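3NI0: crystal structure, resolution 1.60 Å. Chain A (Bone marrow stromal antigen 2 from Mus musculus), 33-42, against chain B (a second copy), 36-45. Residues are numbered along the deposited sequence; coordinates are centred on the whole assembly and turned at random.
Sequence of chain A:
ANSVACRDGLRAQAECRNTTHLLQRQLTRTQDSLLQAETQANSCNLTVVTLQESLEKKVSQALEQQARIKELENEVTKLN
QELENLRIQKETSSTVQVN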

ATOM      1  N   SER A  33      26.624  -6.425   1.573  1.00 17.74           N
ATOM      2  CA  SER A  33      25.506  -5.974   2.396  1.00 17.82           C
ATOM      3  C   SER A  33      24.665  -4.948   1.638  1.00 17.93           C
ATOM      4  O   SER A  33      23.438  -4.944   1.733  1.00 16.63           O
ATOM      5  CB  SER A  33      26.008  -5.375   3.711  1.00 19.69           C
ATOM      6  OG  SER A  33      26.539  -6.375   4.563  1.00 23.97           O
ATOM      7  N   LEU A  34      25.335  -4.084   0.885  1.00 15.47           N
ATOM      8  CA  LEU A  34      24.656  -3.067   0.092  1.00 17.19           C
ATOM      9  C   LEU A  34      23.730  -3.730  -0.915  1.00 15.88           C
ATOM     10  O   LEU A  34      22.573  -3.336  -1.058  1.00 16.65           O
ATOM     11  CB  LEU A  34      25.677  -2.200  -0.644  1.00 19.78           C
ATOM     12  CG  LEU A  34      25.137  -1.296  -1.755  1.00 16.58           C
ATOM     13  CD1 LEU A  34      24.049  -0.365  -1.229  1.00 20.10           C
ATOM     14  CD2 LEU A  34      26.269  -0.500  -2.383  1.00 19.00           C
ATOM     15  N   LEU A  35      24.239  -4.749  -1.601  1.00 15.22           N
ATOM     16  CA  LEU A  35      23.464  -5.441  -2.623  1.00 15.07           C
ATOM     17  C   LEU A  35      22.294  -6.190  -1.992  1.00 16.48           C
ATOM     18  O   LEU A  35      21.232  -6.304  -2.594  1.00 17.62           O
ATOM     19  CB  LEU A  35      24.360  -6.392  -3.422  1.00 17.30           C
ATOM     20  CG  LEU A  35      25.412  -5.694  -4.293  1.00 16.19           C
ATOM     21  CD1 LEU A  35      26.459  -6.675  -4.805  1.00 17.60           C
ATOM     22  CD2 LEU A  35      24.745  -4.965  -5.454  1.00 17.65           C
ATOM     23  N   GLN A  36      22.489  -6.690  -0.775  1.00 17.27           N
ATOM     24  CA  GLN A  36      21.418  -7.368  -0.049  1.00 19.65           C
ATOM     25  C   GLN A  36      20.304  -6.391   0.305  1.00 18.96           C
ATOM     26  O   GLN A  36      19.123  -6.725   0.207  1.00 17.55           O
ATOM     27  CB  GLN A  36      21.952  -8.015   1.227  1.00 21.39           C
ATOM     28  CG  GLN A  36      22.840  -9.221   0.985  1.00 23.37           C
ATOM     29  CD  GLN A  36      23.305  -9.863   2.275  1.00 35.73           C
ATOM     30  OE1 GLN A  36      22.524 -10.041   3.210  1.00 39.65           O
ATOM     31  NE2 GLN A  36      24.584 -10.204   2.337  1.00 38.06           N
ATOM     32  N   ALA A  37      20.684  -5.190   0.729  1.00 17.48           N
ATOM     33  CA  ALA A  37      19.717  -4.158   1.079  1.00 16.63           C
ATOM     34  C   ALA A  37      18.945  -3.735  -0.164  1.00 17.83           C
ATOM     35  O   ALA A  37      17.737  -3.520  -0.109  1.00 16.86           O
ATOM     36  CB  ALA A  37      20.416  -2.965   1.700  1.00 16.12           C
ATOM     37  N   GLU A  38      19.649  -3.625  -1.286  1.00 16.66           N
ATOM     38  CA  GLU A  38      19.021  -3.235  -2.542  1.00 15.61           C
ATOM     39  C   GLU A  38      18.069  -4.326  -3.024  1.00 17.68           C
ATOM     40  O   GLU A  38      17.028  -4.029  -3.611  1.00 17.31           O
ATOM     41  CB  GLU A  38      20.083  -2.923  -3.596  1.00 17.35           C
ATOM     42  CG  GLU A  38      20.865  -1.654  -3.292  1.00 18.58           C
ATOM     43  CD  GLU A  38      21.900  -1.327  -4.343  1.00 30.93           C
ATOM     44  OE1 GLU A  38      22.562  -2.258  -4.847  1.00 30.59           O
ATOM     45  OE2 GLU A  38      22.065  -0.128  -4.650  1.00 33.70           O
ATOM     46  N   THR A  39      18.409  -5.582  -2.750  1.00 15.94           N
ATOM     47  CA  THR A  39      17.543  -6.701  -3.112  1.00 13.98           C
ATOM     48  C   THR A  39      16.245  -6.620  -2.314  1.00 18.56           C
ATOM     49  O   THR A  39      15.165  -6.841  -2.853  1.00 19.25           O
ATOM     50  CB  THR A  39      18.225  -8.059  -2.849  1.00 21.10           C
ATOM     51  OG1 THR A  39      19.343  -8.216  -3.733  1.00 19.54           O
ATOM     52  CG2 THR A  39      17.257  -9.205  -3.078  1.00 21.80           C
ATOM     53  N   GLN A  40      16.363  -6.292  -1.031  1.00 19.41           N
ATOM     54  CA  GLN A  40      15.197  -6.146  -0.167  1.00 18.34           C
ATOM     55  C   GLN A  40      14.319  -4.993  -0.638  1.00 18.30           C
ATOM     56  O   GLN A  40      13.095  -5.113  -0.668  1.00 18.80           O
ATOM     57  CB  GLN A  40      15.633  -5.915   1.280  1.00 20.22           C
ATOM     58  CG  GLN A  40      16.294  -7.125   1.915  1.00 27.22           C
ATOM     59  CD  GLN A  40      16.855  -6.832   3.295  1.00 36.99           C
ATOM     60  OE1 GLN A  40      16.628  -5.760   3.856  1.00 42.05           O
ATOM     61  NE2 GLN A  40      17.597  -7.786   3.847  1.00 44.85           N
ATOM     62  N   ALA A  41      14.944  -3.884  -1.017  1.00 17.19           N
ATOM     63  CA  ALA A  41      14.211  -2.707  -1.467  1.00 15.85           C
ATOM     64  C   ALA A  41      13.452  -3.015  -2.750  1.00 18.86           C
ATOM     65  O   ALA A  41      12.316  -2.578  -2.929  1.00 18.85           O
ATOM     66  CB  ALA A  41      15.160  -1.543  -1.682  1.00 22.91           C
ATOM     67  N   ASN A  42      14.082  -3.779  -3.639  1.00 18.32           N
ATOM     68  CA  ASN A  42      13.467  -4.141  -4.908  1.00 15.51           C
ATOM     69  C   ASN A  42      12.229  -5.000  -4.695  1.00 19.42           C
ATOM     70  O   ASN A  42      11.195  -4.774  -5.322  1.00 18.62           O
ATOM     71  CB  ASN A  42      14.470  -4.887  -5.791  1.00 20.31           C
ATOM     72  CG  ASN A  42      13.907  -5.220  -7.162  1.00 20.38           C
ATOM     73  OD1 ASN A  42      13.355  -4.360  -7.848  1.00 20.90           O
ATOM     74  ND2 ASN A  42      14.037  -6.476  -7.563  1.00 18.05           N
TER
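Chain B, residues 36-45: QAETQANSCN

How does chain B run along chain A? Both stretches are single, unbroken α-helices that begin earlier and continue later in their chains, with phi near -65° and psi near -40° throughout. In chain B the turns are held by regular i to i+4 bonds, such as Ala B41 N to Ala B37 O at 3.0 Å and Cys B44 N to Gln B40 O at 3.0 Å. The two helices point the same way, their N-to-C directions differing by 21°, and their axes approach to 8.5 Å. The register is in step: Ala A37 faces Ala B37, and one turn later Ala A41 faces Ala B41. Between these pairs the CA to CA distance falls from 5.8 Å for Ala A37 and Ala B37 to 4.5 Å for Ala A41 and Ala B41, so the backbones draw closer toward the second layer.

What lets the backbones come so near? Ala A41, which has more surface covered than any other residue here, carries only a methyl group, and its CA-to-CB bond points toward chain B. Its CB lies 4.4 Å from the CB of Ala B41 and equally 4.4 Å from the backbone N of Ala B41, so the methyl rests against main chain as well as side chain. Gln B40 adds a flank, with its NE2 3.9 Å from Ala A41 CB. With chi1 and chi2 both t, the side chain of Gln B40 is extended, and its amide reaches past the alanine methyl.

Where does Ala B37, the next most covered residue, sit? Its CB points toward chain A and enters a pocket made by three residues. The CB of Ala A37 is 3.8 Å away from Ala B37 CB, the CD1 of Leu A34 is also 3.8 Å from that methyl, and the CG of Glu A38 stands 4.0 Å from it. Leu A34 leaves its backbone sideways, but its chi1 t, chi2 p conformation brings the end of the side chain nearer to chain B. Glu A38 contributes the aliphatic part of its chain at the margin. Chain B answers in kind, since Glu B38 CG lies 4.3 Å from Ala A37 CB.

Does anything polar join the two helices? No direct hydrogen bond crosses between the stretches, and the contact rests on close packing of small apolar groups that buries 309 Å² in all. One water makes an indirect link: it donates to Ala A41 O at 2.9 Å and accepts from Gln B40 NE2 at 3.0 Å. The same glutamine amide that packs beside the Ala A41 methyl thus also serves the carbonyl of that residue through water. Further along, Cys B44 SG comes within 4.5 Å of Ala A41 O while its sulfur is bonded covalently elsewhere in the structure.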

ATOM      1  N   GLN B  36      21.894   4.443   2.821  1.00 18.91           N
ATOM      2  CA  GLN B  36      20.860   4.972   1.935  1.00 22.73           C
ATOM      3  C   GLN B  36      19.928   3.877   1.439  1.00 22.75           C
ATOM      4  O   GLN B  36      18.726   4.090   1.319  1.00 19.78           O
ATOM      5  CB  GLN B  36      21.495   5.697   0.751  1.00 20.74           C
ATOM      6  CG  GLN B  36      22.137   7.020   1.129  1.00 29.08           C
ATOM      7  CD  GLN B  36      22.700   7.760  -0.070  1.00 39.05           C
ATOM      8  OE1 GLN B  36      23.543   7.239  -0.799  1.00 43.57           O
ATOM      9  NE2 GLN B  36      22.214   8.979  -0.294  1.00 41.83           N
ATOM     10  N   ALA B  37      20.481   2.700   1.167  1.00 19.81           N
ATOM     11  CA  ALA B  37      19.681   1.588   0.670  1.00 18.01           C
ATOM     12  C   ALA B  37      18.792   1.051   1.781  1.00 18.69           C
ATOM     13  O   ALA B  37      17.652   0.665   1.542  1.00 19.86           O
ATOM     14  CB  ALA B  37      20.582   0.486   0.132  1.00 19.24           C
ATOM     15  N   GLU B  38      19.320   1.036   3.000  1.00 19.08           N
ATOM     16  CA  GLU B  38      18.549   0.599   4.154  1.00 18.03           C
ATOM     17  C   GLU B  38      17.382   1.549   4.388  1.00 23.06           C
ATOM     18  O   GLU B  38      16.278   1.119   4.721  1.00 21.02           O
ATOM     19  CB  GLU B  38      19.448   0.502   5.386  1.00 23.68           C
ATOM     20  CG  GLU B  38      20.305  -0.757   5.397  1.00 19.09           C
ATOM     21  CD  GLU B  38      21.413  -0.725   6.443  1.00 26.25           C
ATOM     22  OE1 GLU B  38      21.851   0.380   6.835  1.00 27.89           O
ATOM     23  OE2 GLU B  38      21.866  -1.815   6.853  1.00 33.20           O
ATOM     24  N   THR B  39      17.624   2.838   4.188  1.00 19.35           N
ATOM     25  CA  THR B  39      16.569   3.836   4.326  1.00 18.90           C
ATOM     26  C   THR B  39      15.516   3.681   3.234  1.00 23.80           C
ATOM     27  O   THR B  39      14.331   3.862   3.488  1.00 20.49           O
ATOM     28  CB  THR B  39      17.130   5.267   4.302  1.00 20.15           C
ATOM     29  OG1 THR B  39      17.930   5.482   5.468  1.00 20.64           O
ATOM     30  CG2 THR B  39      16.003   6.293   4.276  1.00 23.53           C
ATOM     31  N   GLN B  40      15.937   3.345   2.018  1.00 21.47           N
ATOM     32  CA  GLN B  40      14.966   3.095   0.960  1.00 19.47           C
ATOM     33  C   GLN B  40      14.077   1.925   1.360  1.00 20.67           C
ATOM     34  O   GLN B  40      12.868   1.954   1.151  1.00 20.85           O
ATOM     35  CB  GLN B  40      15.637   2.803  -0.384  1.00 21.73           C
ATOM     36  CG  GLN B  40      14.617   2.571  -1.495  1.00 24.12           C
ATOM     37  CD  GLN B  40      15.241   2.206  -2.826  1.00 40.49           C
ATOM     38  OE1 GLN B  40      16.434   2.418  -3.048  1.00 37.48           O
ATOM     39  NE2 GLN B  40      14.432   1.652  -3.725  1.00 30.18           N
ATOM     40  N   ALA B  41      14.683   0.896   1.943  1.00 18.81           N
ATOM     41  CA  ALA B  41      13.940  -0.287   2.365  1.00 21.54           C
ATOM     42  C   ALA B  41      12.999   0.040   3.522  1.00 21.72           C
ATOM     43  O   ALA B  41      11.883  -0.471   3.578  1.00 21.98           O
ATOM     44  CB  ALA B  41      14.893  -1.399   2.756  1.00 24.04           C
ATOM     45  N   ASN B  42      13.443   0.899   4.436  1.00 21.87           N
ATOM     46  CA  ASN B  42      12.622   1.273   5.586  1.00 23.96           C
ATOM     47  C   ASN B  42      11.439   2.132   5.173  1.00 20.43           C
ATOM     48  O   ASN B  42      10.340   1.980   5.698  1.00 22.82           O
ATOM     49  CB  ASN B  42      13.449   2.021   6.629  1.00 18.04           C
ATOM     50  CG  ASN B  42      14.456   1.126   7.324  1.00 26.52           C
ATOM     51  OD1 ASN B  42      14.276  -0.089   7.396  1.00 27.01           O
ATOM     52  ND2 ASN B  42      15.520   1.726   7.846  1.00 23.38           N
ATOM     53  N   SER B  43      11.677   3.048   4.243  1.00 20.56           N
ATOM     54  CA  SER B  43      10.613   3.892   3.714  1.00 18.11           C
ATOM     55  C   SER B  43       9.604   3.026   2.979  1.00 21.77           C
ATOM     56  O   SER B  43       8.396   3.214   3.117  1.00 18.61           O
ATOM     57  CB  SER B  43      11.178   4.954   2.769  1.00 21.32           C
ATOM     58  OG  SER B  43      10.141   5.712   2.169  1.00 23.54           O
ATOM     59  N   CYS B  44      10.105   2.074   2.201  1.00 22.57           N
ATOM     60  CA  CYS B  44       9.238   1.166   1.465  1.00 22.85           C
ATOM     61  C   CYS B  44       8.407   0.334   2.432  1.00 21.30           C
ATOM     62  O   CYS B  44       7.244   0.052   2.168  1.00 22.33           O
ATOM     63  CB  CYS B  44      10.048   0.245   0.552  1.00 21.50           C
ATOM     64  SG  CYS B  44       9.020  -0.866  -0.438  1.00 23.02           S
ATOM     65  N   ASN B  45       9.001  -0.051   3.557  1.00 22.10           N
ATOM     66  CA  ASN B  45       8.270  -0.818   4.559  1.00 22.37           C
ATOM     67  C   ASN B  45       7.102  -0.016   5.122  1.00 25.61           C
ATOM     68  O   ASN B  45       6.024  -0.561   5.358  1.00 25.91           O
ATOM     69  CB  ASN B  45       9.202  -1.277   5.686  1.00 26.90           C
ATOM     70  CG  ASN B  45      10.108  -2.422   5.263  1.00 36.51           C
ATOM     71  OD1 ASN B  45       9.787  -3.177   4.346  1.00 40.74           O
ATOM     72  ND2 ASN B  45      11.243  -2.562   5.939  1.00 39.03           N
TER
HETATM   73  O   HOH W   1      11.985   0.332  -2.654  1.00 31.02           O